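Local coordinates for protein lipase aflb (Neosartorya fumigata, PDB 6IDY) that probably hydrolyses the ester bonds of lipids, as a fungal lipase built on an alpha/beta-hydrolase fold, at residues 81-95 against 408-420. Numbering follows the deposited sequence.
Sequences FLKMTREILTVGLIP and LLGTEGLLLIALA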
# COMPACT_ATOMS: atom_id res chain seq x y z
N PHE A 81 -6.42 13.64 2.97
CA PHE A 81 -5.15 13.46 2.27
C PHE A 81 -4.40 14.77 2.02
O PHE A 81 -3.21 14.85 2.35
CB PHE A 81 -5.33 12.68 0.95
CG PHE A 81 -4.12 12.67 0.04
CD1 PHE A 81 -2.96 11.99 0.41
CD2 PHE A 81 -4.14 13.30 -1.20
CE1 PHE A 81 -1.84 11.96 -0.44
CE2 PHE A 81 -3.03 13.27 -2.04
CZ PHE A 81 -1.89 12.61 -1.66
N LEU A 82 -5.09 15.79 1.45
CA LEU A 82 -4.49 17.08 1.12
C LEU A 82 -3.99 17.83 2.37
O LEU A 82 -2.88 18.37 2.34
CB LEU A 82 -5.43 17.95 0.26
CG LEU A 82 -5.82 17.41 -1.14
CD1 LEU A 82 -6.85 18.32 -1.80
CD2 LEU A 82 -4.60 17.28 -2.05
N LYS A 83 -4.79 17.84 3.47
CA LYS A 83 -4.39 18.50 4.71
C LYS A 83 -3.19 17.80 5.32
O LYS A 83 -2.23 18.47 5.69
CB LYS A 83 -5.54 18.62 5.72
CG LYS A 83 -5.16 19.44 6.95
CD LYS A 83 -6.30 19.59 7.94
CE LYS A 83 -5.84 20.31 9.19
NZ LYS A 83 -6.92 20.43 10.20
N MET A 84 -3.23 16.46 5.40
CA MET A 84 -2.13 15.65 5.93
C MET A 84 -0.82 15.96 5.18
O MET A 84 0.18 16.29 5.81
CB MET A 84 -2.47 14.15 5.87
CG MET A 84 -1.47 13.27 6.60
SD MET A 84 -1.53 13.46 8.39
CE MET A 84 0.08 12.88 8.85
N THR A 85 -0.86 15.92 3.83
CA THR A 85 0.30 16.17 2.95
C THR A 85 0.89 17.57 3.14
O THR A 85 2.11 17.70 3.22
CB THR A 85 -0.03 15.85 1.48
OG1 THR A 85 -0.67 14.58 1.43
CG2 THR A 85 1.21 15.82 0.59
N ARG A 86 0.02 18.59 3.24
CA ARG A 86 0.44 19.98 3.46
C ARG A 86 1.09 20.16 4.84
O ARG A 86 2.15 20.78 4.94
CB ARG A 86 -0.76 20.93 3.30
CG ARG A 86 -0.40 22.41 3.40
CD ARG A 86 -1.51 23.22 4.07
NE ARG A 86 -2.38 23.87 3.09
CZ ARG A 86 -3.56 23.41 2.69
NH1 ARG A 86 -4.03 22.26 3.18
NH2 ARG A 86 -4.28 24.07 1.79
N GLU A 87 0.46 19.63 5.90
CA GLU A 87 0.91 19.78 7.29
C GLU A 87 2.19 19.01 7.62
O GLU A 87 2.93 19.44 8.51
CB GLU A 87 -0.21 19.43 8.28
CG GLU A 87 -1.37 20.42 8.29
CD GLU A 87 -1.00 21.87 8.50
OE1 GLU A 87 -0.24 22.17 9.45
OE2 GLU A 87 -1.47 22.72 7.70
N ILE A 88 2.47 17.90 6.89
CA ILE A 88 3.67 17.07 6.99
C ILE A 88 4.93 17.96 6.87
O ILE A 88 5.87 17.82 7.66
CB ILE A 88 3.58 15.94 5.91
CG1 ILE A 88 2.74 14.72 6.41
CG2 ILE A 88 4.93 15.49 5.34
CD1 ILE A 88 3.31 13.87 7.51
N LEU A 89 4.92 18.91 5.92
CA LEU A 89 6.03 19.84 5.76
C LEU A 89 5.95 21.04 6.68
O LEU A 89 6.99 21.50 7.16
CB LEU A 89 6.22 20.26 4.29
CG LEU A 89 6.85 19.23 3.34
CD1 LEU A 89 7.07 19.84 1.99
CD2 LEU A 89 8.20 18.71 3.87
N THR A 90 4.73 21.55 6.96
CA THR A 90 4.48 22.70 7.85
C THR A 90 5.06 22.46 9.25
O THR A 90 5.68 23.36 9.82
CB THR A 90 2.98 23.07 7.86
OG1 THR A 90 2.52 23.21 6.52
CG2 THR A 90 2.69 24.36 8.64
N VAL A 91 4.88 21.24 9.78
CA VAL A 91 5.38 20.84 11.10
C VAL A 91 6.87 20.43 11.05
O VAL A 91 7.45 20.15 12.10
CB VAL A 91 4.50 19.75 11.80
CG1 VAL A 91 3.05 20.22 11.94
CG2 VAL A 91 4.59 18.41 11.08
N GLY A 92 7.44 20.39 9.85
CA GLY A 92 8.83 20.03 9.62
C GLY A 92 9.17 18.59 9.97
O GLY A 92 10.25 18.32 10.51
N LEU A 93 8.26 17.66 9.67
CA LEU A 93 8.45 16.24 9.96
C LEU A 93 9.52 15.58 9.07
O LEU A 93 10.21 14.67 9.54
CB LEU A 93 7.10 15.49 9.85
CG LEU A 93 7.03 14.05 10.39
CD1 LEU A 93 7.15 14.01 11.89
CD2 LEU A 93 5.74 13.40 10.01
N ILE A 94 9.65 16.03 7.82
CA ILE A 94 10.59 15.41 6.89
C ILE A 94 11.92 16.16 6.83
O ILE A 94 11.96 17.31 6.39
CB ILE A 94 9.99 15.16 5.47
CG1 ILE A 94 8.48 14.77 5.50
CG2 ILE A 94 10.83 14.12 4.69
CD1 ILE A 94 8.03 13.49 6.39
N PRO A 95 13.03 15.52 7.29
CA PRO A 95 14.33 16.19 7.21
C PRO A 95 14.86 16.20 5.77
O PRO A 95 14.38 15.43 4.93
CB PRO A 95 15.23 15.40 8.16
CG PRO A 95 14.54 14.12 8.39
CD PRO A 95 13.15 14.16 7.83
N LEU A 408 10.01 5.88 10.19
CA LEU A 408 8.77 6.57 10.52
C LEU A 408 8.64 7.81 9.61
O LEU A 408 7.61 7.98 8.95
CB LEU A 408 8.79 7.01 12.01
CG LEU A 408 7.47 7.45 12.70
CD1 LEU A 408 7.67 7.56 14.18
CD2 LEU A 408 6.96 8.79 12.20
N LEU A 409 9.69 8.66 9.57
CA LEU A 409 9.72 9.89 8.77
C LEU A 409 9.60 9.65 7.28
O LEU A 409 8.81 10.32 6.61
CB LEU A 409 10.94 10.77 9.09
CG LEU A 409 11.23 11.07 10.57
CD1 LEU A 409 12.53 11.85 10.73
CD2 LEU A 409 10.07 11.80 11.24
N GLY A 410 10.36 8.68 6.77
CA GLY A 410 10.36 8.30 5.37
C GLY A 410 9.02 7.78 4.89
O GLY A 410 8.57 8.13 3.80
N THR A 411 8.35 6.94 5.72
CA THR A 411 7.01 6.40 5.44
C THR A 411 5.99 7.54 5.33
O THR A 411 5.14 7.53 4.45
CB THR A 411 6.62 5.35 6.48
OG1 THR A 411 7.58 4.29 6.46
CG2 THR A 411 5.22 4.77 6.26
N GLU A 412 6.09 8.54 6.21
CA GLU A 412 5.22 9.71 6.20
C GLU A 412 5.47 10.57 4.95
O GLU A 412 4.51 11.07 4.35
CB GLU A 412 5.40 10.54 7.49
CG GLU A 412 4.66 9.94 8.69
CD GLU A 412 3.19 9.64 8.47
OE1 GLU A 412 2.53 10.41 7.73
OE2 GLU A 412 2.68 8.65 9.04
N GLY A 413 6.74 10.67 4.55
CA GLY A 413 7.18 11.41 3.37
C GLY A 413 6.62 10.90 2.05
O GLY A 413 6.66 11.62 1.05
N LEU A 414 6.08 9.65 2.03
CA LEU A 414 5.47 9.01 0.86
C LEU A 414 4.27 9.79 0.31
O LEU A 414 3.98 9.69 -0.89
CB LEU A 414 5.01 7.58 1.18
CG LEU A 414 6.07 6.57 1.58
CD1 LEU A 414 5.40 5.26 2.02
CD2 LEU A 414 7.09 6.36 0.47
N LEU A 415 3.57 10.53 1.18
CA LEU A 415 2.42 11.35 0.82
C LEU A 415 2.79 12.42 -0.19
O LEU A 415 1.96 12.80 -1.01
CB LEU A 415 1.80 12.00 2.07
CG LEU A 415 1.13 11.05 3.06
CD1 LEU A 415 0.76 11.78 4.31
CD2 LEU A 415 -0.09 10.37 2.46
N LEU A 416 4.06 12.88 -0.14
CA LEU A 416 4.60 13.89 -1.06
C LEU A 416 4.73 13.31 -2.46
O LEU A 416 4.42 13.98 -3.44
CB LEU A 416 5.94 14.44 -0.55
CG LEU A 416 5.95 14.99 0.89
CD1 LEU A 416 7.38 15.25 1.34
CD2 LEU A 416 5.11 16.27 1.01
N ILE A 417 5.14 12.04 -2.56
CA ILE A 417 5.23 11.33 -3.84
C ILE A 417 3.81 11.06 -4.36
O ILE A 417 3.53 11.33 -5.53
CB ILE A 417 6.08 10.03 -3.71
CG1 ILE A 417 7.55 10.37 -3.44
CG2 ILE A 417 5.93 9.15 -4.96
CD1 ILE A 417 8.40 9.19 -2.99
N ALA A 418 2.92 10.58 -3.46
CA ALA A 418 1.53 10.29 -3.81
C ALA A 418 0.84 11.52 -4.42
O ALA A 418 0.17 11.39 -5.45
CB ALA A 418 0.76 9.78 -2.60
N LEU A 419 1.09 12.73 -3.85
CA LEU A 419 0.53 13.97 -4.37
C LEU A 419 1.07 14.30 -5.76
O LEU A 419 0.28 14.60 -6.66
CB LEU A 419 0.73 15.17 -3.42
CG LEU A 419 0.06 16.48 -3.88
CD1 LEU A 419 -1.46 16.35 -3.93
CD2 LEU A 419 0.48 17.64 -3.02
N ALA A 420 2.41 14.21 -5.93
CA ALA A 420 3.08 14.46 -7.21
C ALA A 420 2.53 13.53 -8.30
O ALA A 420 2.18 14.01 -9.37
CB ALA A 420 4.58 14.26 -7.05
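Leu415 is the knob of this helix pair: its side chain drops into the hollow between Phe81, Met84, Thr85 and Ile88. One methyl, CD1, lies 3.5 Å from Met84 CG, and the other, CD2, meets the edge of the Phe81 ring at CE1 (3.7 Å). Thr85, the point of closest backbone approach, lies beside the base of the knob, OG1 near Leu415 CB. This hydroxyl donates to Phe81 O at 2.7 Å and covers one face of the Phe81 ring near the rim. Thr85 CG2, anti to the backbone N, is thereby turned into the groove beside Leu415 O, with Leu416 CD2 and Leu419 CB bordering it. Phe81, swung anti to its own N (chi1 169°), reaches along the partner helix until CZ stands 3.7 Å from Leu419 N; Leu419 CD1 rests against both the ring's CE2 and Leu82 CD2.

The second bump is Ile94, beyond the Schellman turn at Gly92. Its CD1 presses against the backbone where 408-412 gives way to 414-420, 3.3 Å from Leu409 O and close to Gly413 N. Leu409 answers by fitting between Leu93 and Pro95, its CD2 3.7 Å from Leu93 CD1. Glu412 lays its CB against Leu93 CD2, while OE1 lies over the methyls of Met84 and Ile88; OE2 is hydrogen-bonded to Tyr366 and Thr360.

The axes of 81-90 and 414-420 pass 9.4 Å apart at -128°, nearer to perpendicular than to antiparallel. Helix 31-47 packs on Thr85, Leu89 and Leu419, helix 63-73 on Met84 and Leu93, and helix 16-24 on Leu416, so the contact joins the N-terminal helices to helices 405-412 and 414-424 near the C-terminus, well after 341-345, the last strand of the central, mainly parallel sheet.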